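Local coordinates for galactose-binding lectin (Arachis hypogaea, PDB 6VAW), which binds D-galactose and related galactosides as a tetrameric legume lectin that carries calcium and manganese ions, at the interface of chains A and B. Numbering follows the deposited sequence. Chains: chain A/B, Galactose-binding lectin.

The interface of chains A and B. Residues chain A 64-66, 166-167, 226-228; chain B 184-185, 187.
B:Ile185 meets A:Thr228 through both its backbone amide and its side chain, and the side chain also reaches the A:Ser64–A:Phe65 and A:Thr226 stretches, placing the start of strand 185-191 of chain B against the sheet surface of chain A formed by strands 64-74, 159-168 and 217-229. Hydrogen bonds lie at either end of the patch. At one end, the amide N of B:Ile185 donates to the hydroxyl OG1 of A:Thr228 at 2.9 Å, and the angle of 172° at the hydrogen makes it nearly straight. A:Thr228 holds OG1 anti to its own carbonyl carbon (chi1 -62°), which turns the hydroxyl toward the partner strand. At the other end two hydroxyls are joined: OG1 of B:Thr187 approaches OG of A:Ser64 from beside its C–O bond, at 2.7 Å, and either could be the donor.

Apolar packing fills the stretch between these bonds. B:Ile185 buries 98 Å², far more than any other residue here, and its branches part over chain A. CG2 rests against the methyl CG2 of A:Thr226 at 3.6 Å, the two side chains running past each other in opposite directions. CG1 occupies the crowded position between backbone N and carbonyl carbon (chi1 49°) and packs 3.9 Å from CB of A:Thr228. From it CD1 reaches over the A:Ser64–A:Phe65 peptide, 3.4 Å from the carbonyl O of A:Ser64 and 3.7 Å from CA of A:Phe65. This tip therefore packs largely on main chain, whereas the phenyl ring of A:Phe65 has CB of A:Tyr167, from its own chain, over one face near the rim. Beside the hydroxyl pair, the methyl CG2 of B:Thr187 lies 3.7 Å from CB of A:Ser64, adding an apolar contact to the polar one.

The patch has a two-fold twin with the chains exchanged. Its combination of hydroxyl-mediated bonds and a branched aliphatic side chain laid across adjacent strands would contribute to joining two subunits within the lectin homotetramer.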
ATOM      1  N   SER A  64      -9.533 -14.723   0.748  1.00 19.86           N
ATOM      2  CA  SER A  64      -8.267 -15.118   1.344  1.00 20.38           C
ATOM      3  C   SER A  64      -7.831 -13.917   2.134  1.00 20.79           C
ATOM      4  O   SER A  64      -8.277 -12.800   1.825  1.00 21.33           O
ATOM      5  CB  SER A  64      -7.225 -15.496   0.283  1.00 22.87           C
ATOM      6  OG  SER A  64      -7.462 -16.796  -0.237  1.00 23.89           O
ATOM      7  N   PHE A  65      -6.983 -14.097   3.129  1.00 18.25           N
ATOM      8  CA  PHE A  65      -6.453 -12.946   3.846  1.00 17.66           C
ATOM      9  C   PHE A  65      -5.048 -13.228   4.383  1.00 20.72           C
ATOM     10  O   PHE A  65      -4.626 -14.387   4.550  1.00 18.36           O
ATOM     11  CB  PHE A  65      -7.391 -12.438   4.952  1.00 18.40           C
ATOM     12  CG  PHE A  65      -7.643 -13.368   6.109  1.00 19.70           C
ATOM     13  CD1 PHE A  65      -6.693 -13.519   7.122  1.00 21.29           C
ATOM     14  CD2 PHE A  65      -8.871 -14.004   6.255  1.00 21.05           C
ATOM     15  CE1 PHE A  65      -6.943 -14.331   8.227  1.00 21.21           C
ATOM     16  CE2 PHE A  65      -9.119 -14.832   7.359  1.00 23.42           C
ATOM     17  CZ  PHE A  65      -8.154 -15.002   8.325  1.00 21.91           C
ATOM     18  N   LEU A  66      -4.322 -12.125   4.602  1.00 18.48           N
ATOM     19  CA  LEU A  66      -2.987 -12.081   5.166  1.00 18.39           C
ATOM     20  C   LEU A  66      -3.047 -11.052   6.285  1.00 23.55           C
ATOM     21  O   LEU A  66      -3.418  -9.913   6.025  1.00 20.25           O
ATOM     22  CB  LEU A  66      -1.921 -11.702   4.117  1.00 18.84           C
ATOM     23  CG  LEU A  66      -0.547 -11.308   4.685  1.00 22.95           C
ATOM     24  CD1 LEU A  66       0.133 -12.543   5.391  1.00 23.28           C
ATOM     25  CD2 LEU A  66       0.343 -10.728   3.616  1.00 25.97           C
ATOM     26  N   ILE A 166      -2.111 -16.603   7.543  1.00 19.06           N
ATOM     27  CA  ILE A 166      -2.517 -16.714   6.135  1.00 18.78           C
ATOM     28  C   ILE A 166      -3.745 -17.595   6.078  1.00 20.35           C
ATOM     29  O   ILE A 166      -3.682 -18.745   6.534  1.00 20.11           O
ATOM     30  CB  ILE A 166      -1.417 -17.273   5.188  1.00 20.73           C
ATOM     31  CG1 ILE A 166      -0.154 -16.409   5.152  1.00 21.22           C
ATOM     32  CG2 ILE A 166      -1.973 -17.492   3.757  1.00 22.83           C
ATOM     33  CD1 ILE A 166       1.024 -17.125   4.442  1.00 22.06           C
ATOM     34  N   TYR A 167      -4.838 -17.082   5.482  1.00 17.15           N
ATOM     35  CA  TYR A 167      -5.998 -17.935   5.223  1.00 15.52           C
ATOM     36  C   TYR A 167      -6.107 -18.118   3.716  1.00 20.10           C
ATOM     37  O   TYR A 167      -6.257 -17.138   2.979  1.00 17.84           O
ATOM     38  CB  TYR A 167      -7.300 -17.411   5.841  1.00 17.55           C
ATOM     39  CG  TYR A 167      -8.463 -18.349   5.608  1.00 18.57           C
ATOM     40  CD1 TYR A 167      -8.540 -19.575   6.271  1.00 20.59           C
ATOM     41  CD2 TYR A 167      -9.419 -18.077   4.633  1.00 19.32           C
ATOM     42  CE1 TYR A 167      -9.573 -20.477   6.012  1.00 21.10           C
ATOM     43  CE2 TYR A 167     -10.459 -18.966   4.369  1.00 18.30           C
ATOM     44  CZ  TYR A 167     -10.539 -20.163   5.069  1.00 23.95           C
ATOM     45  OH  TYR A 167     -11.581 -21.037   4.851  1.00 25.43           O
ATOM     46  N   THR A 226      -4.969  -7.568   5.135  1.00 18.59           N
ATOM     47  CA  THR A 226      -5.397  -7.489   3.747  1.00 18.59           C
ATOM     48  C   THR A 226      -6.246  -8.708   3.455  1.00 22.37           C
ATOM     49  O   THR A 226      -5.799  -9.817   3.700  1.00 20.73           O
ATOM     50  CB  THR A 226      -4.268  -7.362   2.712  1.00 28.75           C
ATOM     51  OG1 THR A 226      -3.412  -6.240   2.989  1.00 27.59           O
ATOM     52  CG2 THR A 226      -4.811  -7.259   1.273  1.00 25.54           C
ATOM     53  N   SER A 227      -7.448  -8.497   2.936  1.00 19.15           N
ATOM     54  CA  SER A 227      -8.330  -9.575   2.506  1.00 18.20           C
ATOM     55  C   SER A 227      -8.749  -9.290   1.082  1.00 24.84           C
ATOM     56  O   SER A 227      -8.946  -8.123   0.741  1.00 25.92           O
ATOM     57  CB  SER A 227      -9.534  -9.703   3.427  1.00 22.25           C
ATOM     58  OG  SER A 227     -10.435  -8.620   3.239  1.00 24.94           O
ATOM     59  N   THR A 228      -8.865 -10.321   0.253  1.00 22.79           N
ATOM     60  CA  THR A 228      -9.283 -10.190  -1.138  1.00 22.44           C
ATOM     61  C   THR A 228     -10.320 -11.266  -1.441  1.00 25.83           C
ATOM     62  O   THR A 228     -10.072 -12.450  -1.243  1.00 24.48           O
ATOM     63  CB  THR A 228      -8.100 -10.199  -2.119  1.00 29.12           C
ATOM     64  OG1 THR A 228      -7.270  -9.075  -1.843  1.00 24.06           O
ATOM     65  CG2 THR A 228      -8.535 -10.132  -3.586  1.00 27.85           C
TER
ATOM     66  N   ASP B 184      -4.385  -6.007  -3.871  1.00 29.78           N
ATOM     67  CA  ASP B 184      -4.988  -7.328  -3.716  1.00 27.62           C
ATOM     68  C   ASP B 184      -3.963  -8.374  -3.266  1.00 26.21           C
ATOM     69  O   ASP B 184      -2.784  -8.282  -3.607  1.00 22.68           O
ATOM     70  CB  ASP B 184      -5.656  -7.795  -5.018  1.00 29.90           C
ATOM     71  CG  ASP B 184      -6.874  -6.977  -5.469  1.00 48.08           C
ATOM     72  OD1 ASP B 184      -7.133  -5.907  -4.872  1.00 49.16           O
ATOM     73  OD2 ASP B 184      -7.560  -7.409  -6.420  1.00 55.78           O
ATOM     74  N   ILE B 185      -4.439  -9.353  -2.497  1.00 22.62           N
ATOM     75  CA  ILE B 185      -3.625 -10.494  -2.084  1.00 22.97           C
ATOM     76  C   ILE B 185      -4.073 -11.719  -2.884  1.00 26.04           C
ATOM     77  O   ILE B 185      -5.279 -11.901  -3.167  1.00 24.63           O
ATOM     78  CB  ILE B 185      -3.560 -10.798  -0.565  1.00 27.43           C
ATOM     79  CG1 ILE B 185      -4.921 -10.835   0.097  1.00 26.86           C
ATOM     80  CG2 ILE B 185      -2.591  -9.876   0.161  1.00 29.95           C
ATOM     81  CD1 ILE B 185      -5.231 -12.140   0.497  1.00 33.12           C
ATOM     82  N   THR B 187      -3.365 -15.988  -2.809  1.00 17.85           N
ATOM     83  CA  THR B 187      -2.848 -17.052  -1.934  1.00 18.69           C
ATOM     84  C   THR B 187      -2.888 -18.387  -2.649  1.00 21.98           C
ATOM     85  O   THR B 187      -3.724 -18.606  -3.539  1.00 20.25           O
ATOM     86  CB  THR B 187      -3.596 -17.160  -0.585  1.00 26.04           C
ATOM     87  OG1 THR B 187      -4.937 -17.603  -0.810  1.00 25.95           O
ATOM     88  CG2 THR B 187      -3.570 -15.877   0.227  1.00 27.81           C
TER